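Local coordinates for protein fructose-bisphosphate aldolase (PDB 4MOZ) that belongs to the DeoC/LacD family of aldolases, enzymes built on a TIM barrel of eight parallel strands ringed by helices, at residues E188-P191 against T192-A195; E224-A227 against V228-A232; E150-A153 against T154-E158; N108-K111 against T112-D116; A248-F251 against L252-H256. One frame throughout, in Å; residues are numbered along the deposited sequence.

Interaction 1 of 5, residues E188-P191 against T192-A195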
loop_
_atom_site.group_PDB
_atom_site.type_symbol
_atom_site.label_atom_id
_atom_site.label_comp_id
_atom_site.label_asym_id
_atom_site.label_seq_id
_atom_site.Cartn_x
_atom_site.Cartn_y
_atom_site.Cartn_z
ATOM N N GLU C 188 -0.797 -23.901 20.203
ATOM C CA GLU C 188 -0.977 -22.544 20.744
ATOM C C GLU C 188 -0.278 -22.290 22.083
ATOM O O GLU C 188 0.358 -21.251 22.271
ATOM C CB GLU C 188 -2.464 -22.196 20.874
ATOM C CG GLU C 188 -3.006 -21.350 19.734
ATOM C CD GLU C 188 -4.228 -20.538 20.134
ATOM O OE1 GLU C 188 -5.172 -21.117 20.710
ATOM O OE2 GLU C 188 -4.247 -19.316 19.872
ATOM N N LYS C 189 -0.395 -23.243 23.003
ATOM C CA LYS C 189 0.120 -23.061 24.358
ATOM C C LYS C 189 1.172 -24.105 24.746
ATOM O O LYS C 189 1.416 -24.352 25.932
ATOM C CB LYS C 189 -1.042 -23.007 25.360
ATOM C CG LYS C 189 -1.935 -21.792 25.155
ATOM C CD LYS C 189 -3.217 -21.854 25.962
ATOM C CE LYS C 189 -4.034 -20.593 25.738
ATOM N NZ LYS C 189 -5.362 -20.678 26.402
ATOM N N ALA C 190 1.804 -24.709 23.740
ATOM C CA ALA C 190 2.962 -25.562 23.972
ATOM C C ALA C 190 4.099 -24.713 24.541
ATOM O O ALA C 190 4.226 -23.534 24.199
ATOM C CB ALA C 190 3.392 -26.249 22.685
ATOM N N PRO C 191 4.917 -25.299 25.435
ATOM C CA PRO C 191 6.053 -24.574 26.019
ATOM C C PRO C 191 6.975 -23.907 24.985
ATOM O O PRO C 191 7.379 -22.762 25.188
ATOM C CB PRO C 191 6.799 -25.665 26.789
ATOM C CG PRO C 191 5.728 -26.632 27.176
ATOM C CD PRO C 191 4.736 -26.631 26.050
ATOM N N THR C 192 7.288 -24.610 23.894
ATOM C CA THR C 192 8.172 -24.075 22.847
ATOM C C THR C 192 7.543 -22.893 22.113
ATOM O O THR C 192 8.239 -21.954 21.719
ATOM C CB THR C 192 8.565 -25.145 21.803
ATOM O OG1 THR C 192 7.383 -25.732 21.252
ATOM C CG2 THR C 192 9.439 -26.239 22.427
ATOM N N THR C 193 6.226 -22.946 21.933
ATOM C CA THR C 193 5.489 -21.867 21.290
ATOM C C THR C 193 5.561 -20.585 22.120
ATOM O O THR C 193 5.829 -19.505 21.585
ATOM C CB THR C 193 4.024 -22.264 21.066
ATOM O OG1 THR C 193 3.971 -23.444 20.254
ATOM C CG2 THR C 193 3.256 -21.148 20.382
ATOM N N ILE C 194 5.334 -20.722 23.426
ATOM C CA ILE C 194 5.365 -19.599 24.357
ATOM C C ILE C 194 6.773 -19.013 24.450
ATOM O O ILE C 194 6.945 -17.795 24.486
ATOM C CB ILE C 194 4.857 -20.022 25.757
ATOM C CG1 ILE C 194 3.434 -20.604 25.674
ATOM C CG2 ILE C 194 4.937 -18.865 26.749
ATOM C CD1 ILE C 194 2.394 -19.708 25.033
ATOM N N ALA C 195 7.775 -19.891 24.472
ATOM C CA ALA C 195 9.173 -19.468 24.513
ATOM C C ALA C 195 9.571 -18.733 23.231
ATOM O O ALA C 195 10.252 -17.702 23.285
ATOM C CB ALA C 195 10.088 -20.655 24.774
#
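Thr193 and Ile194 turn their side chains back from the first turn of a helix onto the residues that lead into it. Thr193 has CG2 opposite its own backbone N and OG1 beside that N (chi1 -59°). This rotation lays CG2 against the carbonyl oxygen of Glu188, with 3.5 Å between Thr193 CG2 and Glu188 O, and leaves OG1 facing the methyl of Ala190, where Thr193 OG1 lies 3.8 Å from Ala190 CB. The hydroxyl itself is held by a hydrogen bond to Asp187 O, so OG1 is bonded to the incoming chain while the methyl merely packs on it. Ile194 uses its long branch: CG1 passes 3.4 Å from Ala190 O, and CD1 reaches back to 3.8 Å from Glu188 O and also meets CA of Lys189.

Ala190 is the N-cap of helix 191-204, which follows strand 172-177 in the TIM barrel, and Pro191 is the first helical residue, a place where a proline costs no backbone bond because no N-H is required there. The first helical bonds start at once. Ile194 N donates to Ala190 O at 3.1 Å, with the N-H pointing well at the oxygen (164°), and Ala195 N reaches Pro191 O at 3.0 Å, tilted 21° from the carbonyl plane.

Further out, the carboxylate of Glu188 forms a salt bridge with Arg180. The buried flank formed by Ile194 and Ala195 packs on Ala229 and Val228 of helix 222-232, while Ala195 also touches Asn50 of a second subunit.

Interaction 2 of 5, residues E224-A227 against V228-A232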
loop_
_atom_site.group_PDB
_atom_site.type_symbol
_atom_site.label_atom_id
_atom_site.label_comp_id
_atom_site.label_asym_id
_atom_site.label_seq_id
_atom_site.Cartn_x
_atom_site.Cartn_y
_atom_site.Cartn_z
ATOM N N GLU C 224 6.996 -23.859 35.603
ATOM C CA GLU C 224 8.344 -24.329 35.291
ATOM C C GLU C 224 8.653 -24.192 33.799
ATOM O O GLU C 224 9.762 -23.806 33.425
ATOM C CB GLU C 224 8.542 -25.771 35.764
ATOM C CG GLU C 224 8.723 -25.891 37.270
ATOM C CD GLU C 224 8.769 -27.328 37.755
ATOM O OE1 GLU C 224 8.347 -28.240 37.008
ATOM O OE2 GLU C 224 9.226 -27.543 38.900
ATOM N N ASN C 225 7.660 -24.497 32.963
ATOM C CA ASN C 225 7.750 -24.295 31.516
ATOM C C ASN C 225 7.905 -22.821 31.131
ATOM O O ASN C 225 8.645 -22.491 30.203
ATOM C CB ASN C 225 6.539 -24.915 30.809
ATOM C CG ASN C 225 6.707 -26.406 30.553
ATOM O OD1 ASN C 225 7.804 -26.874 30.255
ATOM N ND2 ASN C 225 5.612 -27.155 30.651
ATOM N N LEU C 226 7.215 -21.946 31.863
ATOM C CA LEU C 226 7.295 -20.500 31.655
ATOM C C LEU C 226 8.693 -19.924 31.905
ATOM O O LEU C 226 9.072 -18.925 31.287
ATOM C CB LEU C 226 6.266 -19.772 32.531
ATOM C CG LEU C 226 6.068 -18.266 32.308
ATOM C CD1 LEU C 226 5.536 -17.972 30.910
ATOM C CD2 LEU C 226 5.147 -17.671 33.364
ATOM N N ALA C 227 9.449 -20.545 32.812
ATOM C CA ALA C 227 10.828 -20.127 33.096
ATOM C C ALA C 227 11.703 -20.095 31.839
ATOM O O ALA C 227 12.540 -19.206 31.686
ATOM C CB ALA C 227 11.455 -21.013 34.162
ATOM N N VAL C 228 11.494 -21.062 30.947
ATOM C CA VAL C 228 12.216 -21.125 29.676
ATOM C C VAL C 228 11.893 -19.903 28.797
ATOM O O VAL C 228 12.782 -19.338 28.149
ATOM C CB VAL C 228 11.908 -22.447 28.932
ATOM C CG1 VAL C 228 12.550 -22.470 27.552
ATOM C CG2 VAL C 228 12.384 -23.633 29.757
ATOM N N ALA C 229 10.626 -19.496 28.800
ATOM C CA ALA C 229 10.183 -18.333 28.040
ATOM C C ALA C 229 10.736 -17.029 28.615
ATOM O O ALA C 229 11.151 -16.144 27.864
ATOM C CB ALA C 229 8.664 -18.288 27.973
ATOM N N SER C 230 10.744 -16.923 29.943
ATOM C CA SER C 230 11.300 -15.753 30.616
ATOM C C SER C 230 12.787 -15.609 30.312
ATOM O O SER C 230 13.295 -14.492 30.189
ATOM C CB SER C 230 11.069 -15.834 32.122
ATOM O OG SER C 230 9.689 -15.699 32.420
ATOM N N ALA C 231 13.470 -16.747 30.185
ATOM C CA ALA C 231 14.881 -16.771 29.823
ATOM C C ALA C 231 15.069 -16.318 28.376
ATOM O O ALA C 231 15.924 -15.473 28.100
ATOM C CB ALA C 231 15.471 -18.158 30.045
ATOM N N ALA C 232 14.249 -16.860 27.469
ATOM C CA ALA C 232 14.300 -16.515 26.041
ATOM C C ALA C 232 14.057 -15.028 25.771
ATOM O O ALA C 232 14.647 -14.454 24.854
ATOM C CB ALA C 232 13.314 -17.363 25.255
#
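Residues 224-232 run as one helix, and the backbone of Leu226 and Ala227 is joined to that of Ser230 and Ala231 by i to i+4 bonds. Ser230 N donates to Leu226 O at 2.9 Å with an N-H...O angle of 161°, whereas Ala231 N meets Ala227 O at 3.0 Å from 29° off the carbonyl plane. One residue earlier the spacing shortens to i to i+3: Val228 N bonds to Asn225 O at 3.3 Å, from well above the carbonyl plane and less straight than the other two.

Small residues dominate the side-chain contacts. Leu226 CD1 comes within 4.3 Å of Ala229 CB, a loose apolar contact. Ser230 places OG beside its own backbone N (chi1 -68°), 3.5 Å from Leu226 O, yet the hydroxyl is hydrogen-bonded to Gly262 O beyond this turn. Val228 brings CB to 3.5 Å from Asn225 O, and CG2 to 3.9 Å from the same oxygen. The amide of Asn225 has its partners outside this helix, ND2 being bonded to Val215 O and Thr217 OG1. At the other end, Ala232 O accepts from Lys45 of a second subunit.

Helix 222-232 is the crossover of the beta-alpha-beta unit between strands 208-210 and 237-240. Ala229 packs on Ala198 of helix 191-204, and Leu226, Ala229 and Ser230 lie on Leu238 of strand 237-240.

Interaction 3 of 5, residues E150-A153 against T154-E158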
loop_
_atom_site.group_PDB
_atom_site.type_symbol
_atom_site.label_atom_id
_atom_site.label_comp_id
_atom_site.label_asym_id
_atom_site.label_seq_id
_atom_site.Cartn_x
_atom_site.Cartn_y
_atom_site.Cartn_z
ATOM N N GLU C 150 -1.188 -16.247 8.595
ATOM C CA GLU C 150 -0.813 -15.865 7.230
ATOM C C GLU C 150 -0.618 -14.353 7.079
ATOM O O GLU C 150 -0.040 -13.900 6.097
ATOM C CB GLU C 150 -1.819 -16.402 6.210
ATOM C CG GLU C 150 -1.691 -17.906 6.022
ATOM C CD GLU C 150 -2.567 -18.464 4.922
ATOM O OE1 GLU C 150 -3.261 -17.678 4.238
ATOM O OE2 GLU C 150 -2.554 -19.700 4.747
ATOM N N TYR C 151 -1.081 -13.586 8.065
ATOM C CA TYR C 151 -0.879 -12.139 8.076
ATOM C C TYR C 151 0.229 -11.696 9.039
ATOM O O TYR C 151 0.348 -10.509 9.348
ATOM C CB TYR C 151 -2.196 -11.424 8.386
ATOM C CG TYR C 151 -3.327 -11.827 7.467
ATOM C CD1 TYR C 151 -3.409 -11.329 6.165
ATOM C CD2 TYR C 151 -4.311 -12.710 7.896
ATOM C CE1 TYR C 151 -4.447 -11.704 5.320
ATOM C CE2 TYR C 151 -5.351 -13.089 7.064
ATOM C CZ TYR C 151 -5.419 -12.586 5.780
ATOM O OH TYR C 151 -6.457 -12.968 4.963
ATOM N N GLU C 152 1.041 -12.655 9.493
ATOM C CA GLU C 152 2.180 -12.402 10.392
ATOM C C GLU C 152 3.066 -11.248 9.914
ATOM O O GLU C 152 3.442 -10.384 10.706
ATOM C CB GLU C 152 3.026 -13.671 10.560
ATOM C CG GLU C 152 4.316 -13.496 11.361
ATOM C CD GLU C 152 5.235 -14.709 11.276
ATOM O OE1 GLU C 152 4.979 -15.701 11.997
ATOM O OE2 GLU C 152 6.222 -14.669 10.500
ATOM N N ALA C 153 3.378 -11.239 8.620
ATOM C CA ALA C 153 4.290 -10.255 8.032
ATOM C C ALA C 153 3.857 -8.810 8.264
ATOM O O ALA C 153 4.678 -7.956 8.611
ATOM C CB ALA C 153 4.465 -10.516 6.543
ATOM N N THR C 154 2.567 -8.547 8.068
ATOM C CA THR C 154 2.010 -7.207 8.237
ATOM C C THR C 154 2.181 -6.730 9.678
ATOM O O THR C 154 2.576 -5.586 9.917
ATOM C CB THR C 154 0.521 -7.172 7.844
ATOM O OG1 THR C 154 0.360 -7.769 6.551
ATOM C CG2 THR C 154 0.003 -5.738 7.801
HETATM N N MSE C 155 1.908 -7.624 10.626
HETATM C CA MSE C 155 2.004 -7.298 12.039
HETATM C C MSE C 155 3.448 -7.170 12.512
HETATM O O MSE C 155 3.755 -6.280 13.307
HETATM C CB MSE C 155 1.219 -8.303 12.875
HETATM C CG MSE C 155 -0.279 -8.087 12.776
HETATM SE SE MSE C 155 -1.330 -9.451 13.672
HETATM C CE MSE C 155 -1.028 -10.940 12.442
ATOM N N LEU C 156 4.333 -8.035 12.016
ATOM C CA LEU C 156 5.767 -7.887 12.284
ATOM C C LEU C 156 6.279 -6.500 11.880
ATOM O O LEU C 156 7.005 -5.857 12.643
ATOM C CB LEU C 156 6.589 -8.981 11.587
ATOM C CG LEU C 156 6.632 -10.379 12.211
ATOM C CD1 LEU C 156 7.364 -11.356 11.298
ATOM C CD2 LEU C 156 7.277 -10.357 13.594
ATOM N N ALA C 157 5.884 -6.051 10.688
ATOM C CA ALA C 157 6.305 -4.762 10.136
ATOM C C ALA C 157 5.743 -3.587 10.925
ATOM O O ALA C 157 6.455 -2.621 11.190
ATOM C CB ALA C 157 5.901 -4.655 8.672
ATOM N N GLU C 158 4.465 -3.662 11.292
ATOM C CA GLU C 158 3.860 -2.613 12.112
ATOM C C GLU C 158 4.515 -2.564 13.493
ATOM O O GLU C 158 4.885 -1.490 13.964
ATOM C CB GLU C 158 2.340 -2.791 12.231
ATOM C CG GLU C 158 1.569 -2.509 10.950
ATOM C CD GLU C 158 0.056 -2.630 11.099
ATOM O OE1 GLU C 158 -0.442 -3.044 12.169
ATOM O OE2 GLU C 158 -0.652 -2.300 10.124
#
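Tyr151 and Met155, with Glu152 and Leu156 beside them, make a local i to i+4 contact at the N-terminal end of helix 152-168, where the helix takes over from the loop that follows barrel strand 138-145. Tyr151 is the N-cap. The selenomethionine Met155 sets CG beside its backbone N, runs straight at chi2 and then bends at chi3 (-72°); that bend folds the terminal methyl back toward the N-cap residue. There Met155 CE lies 3.4 Å from Tyr151 O and 4.2 Å from Tyr151 CB, while the phenol points off the helix start and hydrogen-bonds through OH to Asp115.

The second pair meets differently. Glu152 has CG opposite its backbone N (chi1 174°), and its aliphatic part crosses the leucine at a slant, with Glu152 CG 3.7 Å from Leu156 CD1. The carboxylate stays close too, Glu152 OE2 being 3.6 Å from that methyl, but its polar partners are elsewhere: OE1 accepts from Gly148 N and bonds Thr107 of a second subunit.

This helix is the crossover of a beta-alpha-beta unit of the TIM barrel, joining strands 138-145 and 172-177. Its first regular bonds are Leu156 N to Glu152 O at 2.8 Å, nearly linear at 169°, and Ala157 N to Ala153 O at 3.1 Å; Thr154 N to Tyr151 O is weak. Met155 faces Tyr143 and Leu156 faces Leu145 on strand 138-145. From the second subunit, Tyr118 packs on Ala153 and Ser105 on Leu156.

Interaction 4 of 5, residues N108-K111 against T112-D116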
loop_
_atom_site.group_PDB
_atom_site.type_symbol
_atom_site.label_atom_id
_atom_site.label_comp_id
_atom_site.label_asym_id
_atom_site.label_seq_id
_atom_site.Cartn_x
_atom_site.Cartn_y
_atom_site.Cartn_z
ATOM N N ASN C 108 -13.635 -10.648 17.253
ATOM C CA ASN C 108 -13.562 -12.107 17.220
ATOM C C ASN C 108 -14.644 -12.735 16.336
ATOM O O ASN C 108 -14.961 -13.916 16.482
ATOM C CB ASN C 108 -13.632 -12.688 18.643
ATOM C CG ASN C 108 -14.939 -12.362 19.356
ATOM O OD1 ASN C 108 -15.646 -11.415 19.002
ATOM N ND2 ASN C 108 -15.258 -13.143 20.383
ATOM N N LEU C 109 -15.209 -11.943 15.426
ATOM C CA LEU C 109 -16.282 -12.425 14.549
ATOM C C LEU C 109 -15.779 -13.405 13.493
ATOM O O LEU C 109 -16.442 -14.399 13.197
ATOM C CB LEU C 109 -17.030 -11.258 13.897
ATOM C CG LEU C 109 -17.929 -10.432 14.827
ATOM C CD1 LEU C 109 -18.244 -9.076 14.214
ATOM C CD2 LEU C 109 -19.211 -11.177 15.171
ATOM N N VAL C 110 -14.608 -13.122 12.930
ATOM C CA VAL C 110 -14.004 -14.016 11.957
ATOM C C VAL C 110 -13.154 -15.012 12.730
ATOM O O VAL C 110 -12.164 -14.633 13.355
ATOM C CB VAL C 110 -13.143 -13.251 10.915
ATOM C CG1 VAL C 110 -12.460 -14.220 9.952
ATOM C CG2 VAL C 110 -13.988 -12.248 10.144
ATOM N N LYS C 111 -13.550 -16.280 12.702
ATOM C CA LYS C 111 -12.797 -17.331 13.387
ATOM C C LYS C 111 -11.623 -17.794 12.533
ATOM O O LYS C 111 -11.652 -17.665 11.312
ATOM C CB LYS C 111 -13.699 -18.523 13.739
ATOM C CG LYS C 111 -14.995 -18.162 14.458
ATOM C CD LYS C 111 -14.749 -17.461 15.787
ATOM C CE LYS C 111 -16.066 -17.100 16.460
ATOM N NZ LYS C 111 -15.853 -16.357 17.732
ATOM N N THR C 112 -10.597 -18.329 13.190
ATOM C CA THR C 112 -9.397 -18.858 12.539
ATOM C C THR C 112 -9.710 -19.821 11.394
ATOM O O THR C 112 -9.101 -19.736 10.323
ATOM C CB THR C 112 -8.484 -19.549 13.573
ATOM O OG1 THR C 112 -8.095 -18.586 14.560
ATOM C CG2 THR C 112 -7.223 -20.145 12.915
ATOM N N ALA C 113 -10.665 -20.722 11.625
ATOM C CA ALA C 113 -11.103 -21.695 10.615
ATOM C C ALA C 113 -11.556 -21.037 9.305
ATOM O O ALA C 113 -11.409 -21.624 8.230
ATOM C CB ALA C 113 -12.204 -22.588 11.179
ATOM N N GLN C 114 -12.102 -19.825 9.405
ATOM C CA GLN C 114 -12.502 -19.048 8.233
ATOM C C GLN C 114 -11.298 -18.346 7.606
ATOM O O GLN C 114 -11.084 -18.437 6.395
ATOM C CB GLN C 114 -13.587 -18.019 8.587
ATOM C CG GLN C 114 -14.015 -17.150 7.407
ATOM C CD GLN C 114 -14.905 -15.977 7.791
ATOM O OE1 GLN C 114 -15.559 -15.986 8.835
ATOM N NE2 GLN C 114 -14.943 -14.962 6.932
ATOM N N ASP C 115 -10.529 -17.641 8.434
ATOM C CA ASP C 115 -9.355 -16.890 7.980
ATOM C C ASP C 115 -8.427 -16.625 9.164
ATOM O O ASP C 115 -8.890 -16.353 10.272
ATOM C CB ASP C 115 -9.784 -15.562 7.334
ATOM C CG ASP C 115 -8.717 -14.965 6.403
ATOM O OD1 ASP C 115 -7.815 -15.693 5.923
ATOM O OD2 ASP C 115 -8.794 -13.745 6.135
ATOM N N ASP C 116 -7.121 -16.718 8.924
ATOM C CA ASP C 116 -6.111 -16.396 9.931
ATOM C C ASP C 116 -6.300 -14.968 10.458
ATOM O O ASP C 116 -6.756 -14.097 9.722
ATOM C CB ASP C 116 -4.706 -16.564 9.342
ATOM C CG ASP C 116 -4.205 -17.998 9.403
ATOM O OD1 ASP C 116 -4.926 -18.894 9.892
ATOM O OD2 ASP C 116 -3.067 -18.234 8.959
HETATM O O HOH W 1 -15.889 -16.995 11.406
HETATM O O HOH W 2 -9.370 -14.725 12.448
#
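Val110 CG1 rests against the amide end of Gln114, 3.7 Å from Gln114 CD, and the two side chains cross at about a right angle. The glutamine leaves its backbone with CG opposite N (chi1 178°) and stays extended beyond CG, which carries the amide across to the valine methyl. On another flank the same methyl meets the side chain of Asp115, with Val110 CG1 4.0 Å from Asp115 CB.

Behind these side chains the backbone turns around one oxygen. Lys111 O accepts two N-H groups: Asp115 N at 3.1 Å, lying in the carbonyl plane with a straight N-H (168°), and Gln114 N at 2.9 Å, which approaches from above that plane with a more bent bond. Two waters bridge the turn. One accepts from Lys111 N and lies 2.8 Å from Gln114 OE1; the other sits between Val110 O and Asp115 O, 2.9 Å from Val110 O. The ammonium of Lys111 folds back over the preceding residues, its NZ bonded to Asn108 O at 2.9 Å.

A neighbouring chain fixes the end of the glutamine: Gln114 NE2 donates to Glu150 of a third subunit, whose Gly148 also packs on Val110. With helical phi/psi at Thr112 to Gln114 but no regular helix, this is a single helix-like turn within the long loop between strand 99-102 and helix 125-132 of the TIM barrel, lying at a subunit interface.

Interaction 5 of 5, residues A248-F251 against L252-H256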
loop_
_atom_site.group_PDB
_atom_site.type_symbol
_atom_site.label_atom_id
_atom_site.label_comp_id
_atom_site.label_asym_id
_atom_site.label_seq_id
_atom_site.Cartn_x
_atom_site.Cartn_y
_atom_site.Cartn_z
ATOM N N ALA C 248 -10.383 -17.245 43.396
ATOM C CA ALA C 248 -9.439 -16.155 43.664
ATOM C C ALA C 248 -8.098 -16.633 44.228
ATOM O O ALA C 248 -7.049 -16.134 43.824
ATOM C CB ALA C 248 -10.063 -15.120 44.584
ATOM N N LYS C 249 -8.140 -17.595 45.151
ATOM C CA LYS C 249 -6.923 -18.162 45.738
ATOM C C LYS C 249 -6.046 -18.869 44.698
ATOM O O LYS C 249 -4.836 -18.650 44.656
ATOM C CB LYS C 249 -7.250 -19.109 46.898
ATOM C CG LYS C 249 -6.019 -19.558 47.678
ATOM C CD LYS C 249 -6.355 -20.528 48.799
ATOM C CE LYS C 249 -5.097 -20.910 49.564
ATOM N NZ LYS C 249 -5.391 -21.722 50.779
ATOM N N VAL C 250 -6.662 -19.708 43.866
ATOM C CA VAL C 250 -5.951 -20.418 42.800
ATOM C C VAL C 250 -5.339 -19.421 41.814
ATOM O O VAL C 250 -4.181 -19.564 41.406
ATOM C CB VAL C 250 -6.879 -21.406 42.056
ATOM C CG1 VAL C 250 -6.141 -22.098 40.916
ATOM C CG2 VAL C 250 -7.444 -22.436 43.027
ATOM N N PHE C 251 -6.125 -18.407 41.457
ATOM C CA PHE C 251 -5.675 -17.331 40.585
ATOM C C PHE C 251 -4.435 -16.622 41.139
ATOM O O PHE C 251 -3.454 -16.414 40.416
ATOM C CB PHE C 251 -6.813 -16.327 40.345
ATOM C CG PHE C 251 -6.393 -15.110 39.567
ATOM C CD1 PHE C 251 -6.274 -15.157 38.179
ATOM C CD2 PHE C 251 -6.109 -13.915 40.221
ATOM C CE1 PHE C 251 -5.880 -14.037 37.461
ATOM C CE2 PHE C 251 -5.716 -12.792 39.510
ATOM C CZ PHE C 251 -5.601 -12.853 38.129
ATOM N N LEU C 252 -4.483 -16.255 42.420
ATOM C CA LEU C 252 -3.389 -15.513 43.043
ATOM C C LEU C 252 -2.153 -16.388 43.217
ATOM O O LEU C 252 -1.030 -15.886 43.208
ATOM C CB LEU C 252 -3.830 -14.892 44.377
ATOM C CG LEU C 252 -4.897 -13.785 44.314
ATOM C CD1 LEU C 252 -5.579 -13.610 45.663
ATOM C CD2 LEU C 252 -4.326 -12.459 43.827
ATOM N N GLN C 253 -2.377 -17.696 43.356
ATOM C CA GLN C 253 -1.301 -18.688 43.426
ATOM C C GLN C 253 -0.614 -18.865 42.075
ATOM O O GLN C 253 0.602 -19.026 42.012
ATOM C CB GLN C 253 -1.829 -20.036 43.944
ATOM C CG GLN C 253 -0.763 -21.107 44.175
ATOM C CD GLN C 253 0.174 -20.786 45.334
ATOM O OE1 GLN C 253 -0.263 -20.599 46.469
ATOM N NE2 GLN C 253 1.471 -20.735 45.051
ATOM N N GLN C 254 -1.394 -18.843 40.997
ATOM C CA GLN C 254 -0.834 -18.897 39.648
ATOM C C GLN C 254 0.100 -17.716 39.402
ATOM O O GLN C 254 1.224 -17.899 38.944
ATOM C CB GLN C 254 -1.938 -18.909 38.598
ATOM C CG GLN C 254 -2.665 -20.236 38.463
ATOM C CD GLN C 254 -3.726 -20.205 37.378
ATOM O OE1 GLN C 254 -3.702 -19.345 36.494
ATOM N NE2 GLN C 254 -4.665 -21.145 37.437
ATOM N N LEU C 255 -0.367 -16.512 39.728
ATOM C CA LEU C 255 0.416 -15.293 39.537
ATOM C C LEU C 255 1.707 -15.308 40.346
ATOM O O LEU C 255 2.750 -14.850 39.875
ATOM C CB LEU C 255 -0.409 -14.051 39.900
ATOM C CG LEU C 255 -1.676 -13.729 39.103
ATOM C CD1 LEU C 255 -2.144 -12.323 39.449
ATOM C CD2 LEU C 255 -1.464 -13.858 37.599
ATOM N N HIS C 256 1.619 -15.833 41.568
ATOM C CA HIS C 256 2.766 -15.953 42.451
ATOM C C HIS C 256 3.775 -16.924 41.885
ATOM O O HIS C 256 4.971 -16.615 41.813
ATOM C CB HIS C 256 2.311 -16.374 43.850
ATOM C CG HIS C 256 3.352 -16.157 44.922
ATOM N ND1 HIS C 256 4.292 -17.075 45.215
ATOM C CD2 HIS C 256 3.582 -15.074 45.771
ATOM C CE1 HIS C 256 5.082 -16.611 46.204
ATOM N NE2 HIS C 256 4.649 -15.384 46.541
#
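Helix 248-260 connects strands 237-240 and 266-269 as the crossover of a beta-alpha-beta unit in the TIM barrel, and Phe251 meets Leu255 one turn further on along its buried flank. Phe251 holds CG opposite its backbone N (chi1 174°), which stands the ring out from the helix axis. Leu255 reaches back to it, over one face and toward the rim: Leu255 CG is 4.1 Å above the ring plane, and Leu255 CD1 is 3.6 Å from Phe251 CE2. Leu252 adds a more distant apolar contact, its CG 4.3 Å from Phe251 CD2, and bends back over the first turn so that Leu252 CG comes to 3.2 Å from Ala248 O.

On another flank Val250 and Gln254 meet at a slant, with Val250 CG1 3.9 Å from Gln254 NE2. Gln254 sets CG beside its backbone N (chi1 -75°) and runs on extended; its OE1 accepts from Gly243 N, which ties the amide to the loop before the helix.

Four successive i to i+4 bonds hold the backbone, from Leu252 N to Ala248 O at 2.9 Å through to Leu255 N and Phe251 O at 3.2 Å, each donor some 20 to 25° off the carbonyl plane. Phe251 and Leu255 both pack on Ile288 of helix 278-294 and both reach strand 266-269, at Thr269 and Asn267. The chemistry thus divides by flank: dispersion contacts between ring and methyls seat the helix against the barrel, while a directional hydrogen bond ties the Gln254 amide to the loop.

How the interactions relate
From the N terminus, interaction 4 comes first, in the loop after strand 99-102, followed by interaction 3 at the start of helix 152-168, interaction 1 entering helix 191-204, interaction 2 on helix 222-232 and interaction 5 on helix 248-260. Each closes only a local turn; they run in series, with no nesting or crossing. Interactions 4 and 3 touch, Glu150 N lying 2.8 Å from Asp116 OD2 in a probable hydrogen bond, so the loop is tied to the helix start. Interactions 1 and 2 also touch, as two packed helices: Ala195 CA is 3.7 Å from Ala229 CB. Interaction 5 stands apart, about 7 Å from interaction 2 at the nearest atoms, further round the barrel.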